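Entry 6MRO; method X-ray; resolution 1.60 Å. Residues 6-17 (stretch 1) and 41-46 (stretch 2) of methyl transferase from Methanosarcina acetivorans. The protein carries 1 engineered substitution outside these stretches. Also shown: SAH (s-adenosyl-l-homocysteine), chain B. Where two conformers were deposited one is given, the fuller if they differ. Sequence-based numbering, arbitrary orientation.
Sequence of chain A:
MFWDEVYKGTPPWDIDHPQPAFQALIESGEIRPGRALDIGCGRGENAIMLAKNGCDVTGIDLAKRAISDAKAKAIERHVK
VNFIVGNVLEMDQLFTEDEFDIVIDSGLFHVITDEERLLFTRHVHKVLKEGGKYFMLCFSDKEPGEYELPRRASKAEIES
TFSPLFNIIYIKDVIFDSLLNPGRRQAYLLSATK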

# COMPACT_ATOMS: atom_id res chain seq x y z
N VAL A 6 -0.97 -1.43 -17.82
CA VAL A 6 -0.85 -0.08 -17.29
C VAL A 6 0.60 0.31 -17.07
O VAL A 6 0.92 1.51 -17.09
N TYR A 7 1.51 -0.65 -16.92
CA TYR A 7 2.91 -0.29 -16.73
C TYR A 7 3.68 -0.20 -18.05
O TYR A 7 4.91 -0.06 -18.03
N LYS A 8 2.97 -0.23 -19.18
CA LYS A 8 3.55 0.11 -20.49
C LYS A 8 3.57 1.63 -20.64
O LYS A 8 2.88 2.24 -21.46
N GLY A 9 4.40 2.26 -19.81
CA GLY A 9 4.38 3.70 -19.68
C GLY A 9 4.39 4.08 -18.21
O GLY A 9 4.87 3.30 -17.38
N THR A 10 3.84 5.25 -17.87
CA THR A 10 3.92 5.80 -16.52
C THR A 10 2.52 6.16 -16.07
O THR A 10 2.02 7.25 -16.40
N PRO A 11 1.86 5.29 -15.30
CA PRO A 11 0.48 5.55 -14.88
C PRO A 11 0.42 6.65 -13.84
O PRO A 11 1.45 7.01 -13.25
N PRO A 12 -0.76 7.20 -13.57
CA PRO A 12 -0.84 8.45 -12.78
C PRO A 12 -0.30 8.36 -11.37
O PRO A 12 0.14 9.39 -10.84
N TRP A 13 -0.33 7.18 -10.73
CA TRP A 13 0.21 7.03 -9.38
C TRP A 13 1.72 6.85 -9.37
O TRP A 13 2.33 6.85 -8.28
N ASP A 14 2.35 6.69 -10.53
CA ASP A 14 3.74 6.24 -10.60
C ASP A 14 4.68 7.44 -10.48
O ASP A 14 5.44 7.78 -11.39
N ILE A 15 4.63 8.08 -9.31
CA ILE A 15 5.46 9.25 -9.04
C ILE A 15 6.90 8.83 -8.78
O ILE A 15 7.20 7.68 -8.45
N ASP A 16 7.81 9.80 -8.92
CA ASP A 16 9.24 9.56 -8.82
C ASP A 16 9.78 9.75 -7.41
O ASP A 16 10.96 10.06 -7.24
N HIS A 17 8.93 9.59 -6.40
CA HIS A 17 9.33 9.75 -5.01
C HIS A 17 8.35 8.95 -4.15
O HIS A 17 7.29 8.55 -4.63
N CYS A 41 3.23 -2.98 -4.63
CA CYS A 41 4.29 -2.01 -4.45
C CYS A 41 4.64 -1.23 -5.71
O CYS A 41 5.40 -0.25 -5.61
N GLY A 42 4.15 -1.63 -6.87
CA GLY A 42 4.48 -0.87 -8.07
C GLY A 42 5.98 -0.81 -8.31
O GLY A 42 6.71 -1.78 -8.07
N ARG A 43 6.46 0.35 -8.78
CA ARG A 43 7.87 0.53 -9.12
C ARG A 43 8.73 0.91 -7.91
O ARG A 43 9.85 1.40 -8.10
N GLY A 44 8.22 0.71 -6.69
CA GLY A 44 9.06 0.52 -5.52
C GLY A 44 9.50 1.74 -4.72
O GLY A 44 10.34 1.58 -3.83
N GLU A 45 8.95 2.93 -4.98
CA GLU A 45 9.41 4.12 -4.27
C GLU A 45 9.19 4.01 -2.76
O GLU A 45 10.11 4.24 -1.96
N ASN A 46 7.98 3.63 -2.34
CA ASN A 46 7.73 3.55 -0.90
C ASN A 46 8.55 2.43 -0.27
O ASN A 46 9.04 2.57 0.86

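This is a mainly polar contact, in which one long arginine from the second stretch plugs into a loop of backbone carbonyls and a carboxylate in the first, with bound S-adenosyl-L-homocysteine (SAH) lying alongside. Arg43 points toward stretch 1 and has the largest covered area of any residue here. Its chi1 is m, and chi2 and chi3 are both t, so the chain runs out nearly straight and delivers the guanidinium to several acceptors. Arg43 NH2 donates to Gly9 O at 2.8 Å in a nearly linear bond, and to Asp14 OD2 at 2.7 Å, where the hydrogen bond is also a salt bridge. Weak bonds from Arg43 NH1 reach Tyr7 O at 3.0 Å and Gly9 O at 3.4 Å. Both Gly9 O and Asp14 OD2 lie near the guanidinium plane, where its N-H groups point, while Tyr7 CD2 sits over one face, 3.6 Å from Arg43 NH2. Arginine suits this buried site because its planar cation can satisfy acceptors along its edge and still pack a face against carbon.

Asp14 also points toward stretch 2, with chi1 t. Its second oxygen is not idle: water 1 donates to Asp14 OD1 (2.8 Å) and to SAH OXT (2.8 Å) and accepts from Arg43 N (2.9 Å), tying both stretches to the ligand carboxylate.

Tyr7, chi1 m, points its CA-to-CB bond toward stretch 2, and Tyr7 OH comes to 3.5 Å from Gly42 CA. The hydroxyl donates to SAH O3' at 2.6 Å and accepts from Trp13 NE1 at 2.9 Å, so a phenol, able to do both, fits well. Trp13, chi1 p, hardly touches stretch 2; instead SAH SD lies over one face of its indole. Gly42 has positive phi, and a CB there would be tight against Tyr7 OH and would clash with SAH CB, so the absence of a side chain leaves room for both.

Farther along, the contact turns to Glu45, which points toward stretch 1 from the start of a helix, with chi1 and chi2 both m. Its aliphatic part packs against backbone: Glu45 CG is 3.6 Å from Ile15 O, and Glu45 CB is 3.5 Å from His17 O. Water 2 bridges the stretches by donating to Asp16 O (3.2 Å) and Glu45 OE2 (2.9 Å). Ile15, Asp16 and His17 all direct their CA-to-CB bonds away, so they meet Glu45 largely through main chain; His17 ND1 meanwhile donates to Asp16 OD1 at 2.8 Å.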

# COMPACT_ATOMS: atom_id res chain seq x y z
CB VAL A 6 -1.68 0.09 -16.00
CG1 VAL A 6 -3.13 -0.39 -16.22
CG2 VAL A 6 -1.04 -0.62 -14.85
CB TYR A 7 3.58 -1.27 -15.76
CG TYR A 7 3.21 -0.91 -14.33
CD1 TYR A 7 2.26 -1.62 -13.63
CD2 TYR A 7 3.78 0.21 -13.71
CE1 TYR A 7 1.90 -1.28 -12.32
CE2 TYR A 7 3.42 0.58 -12.40
CZ TYR A 7 2.48 -0.17 -11.71
OH TYR A 7 2.15 0.19 -10.42
CB LYS A 8 2.75 -0.56 -21.59
CG LYS A 8 2.92 -2.07 -21.64
CD LYS A 8 2.02 -2.70 -22.68
CE LYS A 8 2.29 -4.19 -22.77
NZ LYS A 8 1.58 -4.83 -23.90
CB THR A 10 4.83 7.02 -16.48
OG1 THR A 10 6.10 6.69 -17.06
CG2 THR A 10 5.03 7.49 -15.06
CB PRO A 11 0.04 4.20 -14.29
CG PRO A 11 1.32 3.62 -13.77
CD PRO A 11 2.36 4.01 -14.80
CB PRO A 12 -2.35 8.75 -12.79
CG PRO A 12 -2.77 8.26 -14.12
CD PRO A 12 -2.04 6.94 -14.25
CB TRP A 13 -0.45 5.83 -8.68
CG TRP A 13 -0.20 4.55 -9.45
CD1 TRP A 13 0.90 3.74 -9.37
CD2 TRP A 13 -1.06 3.97 -10.43
NE1 TRP A 13 0.77 2.69 -10.25
CE2 TRP A 13 -0.43 2.80 -10.91
CE3 TRP A 13 -2.32 4.32 -10.95
CZ2 TRP A 13 -1.00 1.98 -11.88
CZ3 TRP A 13 -2.89 3.50 -11.92
CH2 TRP A 13 -2.23 2.34 -12.37
CB ASP A 14 3.96 5.44 -11.88
CG ASP A 14 5.31 4.79 -11.92
OD1 ASP A 14 5.80 4.41 -10.84
OD2 ASP A 14 5.87 4.69 -13.04
CB ILE A 15 4.89 10.08 -7.87
CG1 ILE A 15 4.73 9.20 -6.62
CG2 ILE A 15 3.58 10.74 -8.28
CD1 ILE A 15 4.40 10.02 -5.37
CB ASP A 16 10.00 10.47 -9.81
CG ASP A 16 9.99 11.95 -9.42
OD1 ASP A 16 9.45 12.35 -8.36
OD2 ASP A 16 10.54 12.74 -10.21
CB HIS A 17 9.36 11.23 -4.60
CG HIS A 17 8.08 11.97 -4.87
ND1 HIS A 17 7.75 12.47 -6.11
CD2 HIS A 17 7.07 12.35 -4.04
CE1 HIS A 17 6.59 13.10 -6.04
NE2 HIS A 17 6.15 13.04 -4.79
CB CYS A 41 5.55 -2.71 -3.93
SG CYS A 41 6.22 -3.92 -5.11
CB ARG A 43 8.00 1.58 -10.23
CG ARG A 43 7.70 0.98 -11.58
CD ARG A 43 7.64 2.01 -12.70
NE ARG A 43 7.66 1.33 -13.99
CZ ARG A 43 6.93 1.70 -15.04
NH1 ARG A 43 7.03 1.03 -16.19
NH2 ARG A 43 6.05 2.70 -14.92
CB GLU A 45 8.74 5.38 -4.82
CG GLU A 45 9.16 5.71 -6.22
CD GLU A 45 10.57 6.26 -6.31
OE1 GLU A 45 11.12 6.22 -7.43
OE2 GLU A 45 11.13 6.72 -5.29
CB ASN A 46 6.25 3.33 -0.62
CG ASN A 46 5.41 4.55 -0.97
OD1 ASN A 46 5.83 5.68 -0.71
ND2 ASN A 46 4.20 4.32 -1.49
N SAH B . 1.97 1.22 -4.50
CA SAH B . 2.43 1.69 -5.82
CB SAH B . 1.47 1.24 -6.92
CG SAH B . 0.01 1.60 -6.64
SD SAH B . -1.09 1.24 -8.03
C SAH B . 2.58 3.20 -5.86
O SAH B . 2.19 3.90 -4.92
OXT SAH B . 3.09 3.74 -6.86
C5' SAH B . -1.73 -0.35 -7.41
C4' SAH B . -0.76 -1.51 -7.63
O4' SAH B . -1.34 -2.71 -7.13
C3' SAH B . -0.38 -1.77 -9.09
O3' SAH B . 1.03 -1.76 -9.18
C2' SAH B . -0.99 -3.14 -9.38
O2' SAH B . -0.26 -3.93 -10.30
C1' SAH B . -1.03 -3.77 -8.00
N9 SAH B . -2.04 -4.81 -7.80
C8 SAH B . -3.38 -4.78 -8.15
N7 SAH B . -3.95 -5.93 -7.74
C5 SAH B . -3.00 -6.68 -7.12
C6 SAH B . -3.03 -7.93 -6.51
N6 SAH B . -4.15 -8.64 -6.47
N1 SAH B . -1.87 -8.43 -5.97
C2 SAH B . -0.70 -7.70 -6.00
N3 SAH B . -0.67 -6.47 -6.61
C4 SAH B . -1.81 -5.97 -7.14
O HOH W 1 4.71 2.68 -8.88
O HOH W 2 13.11 8.84 -5.15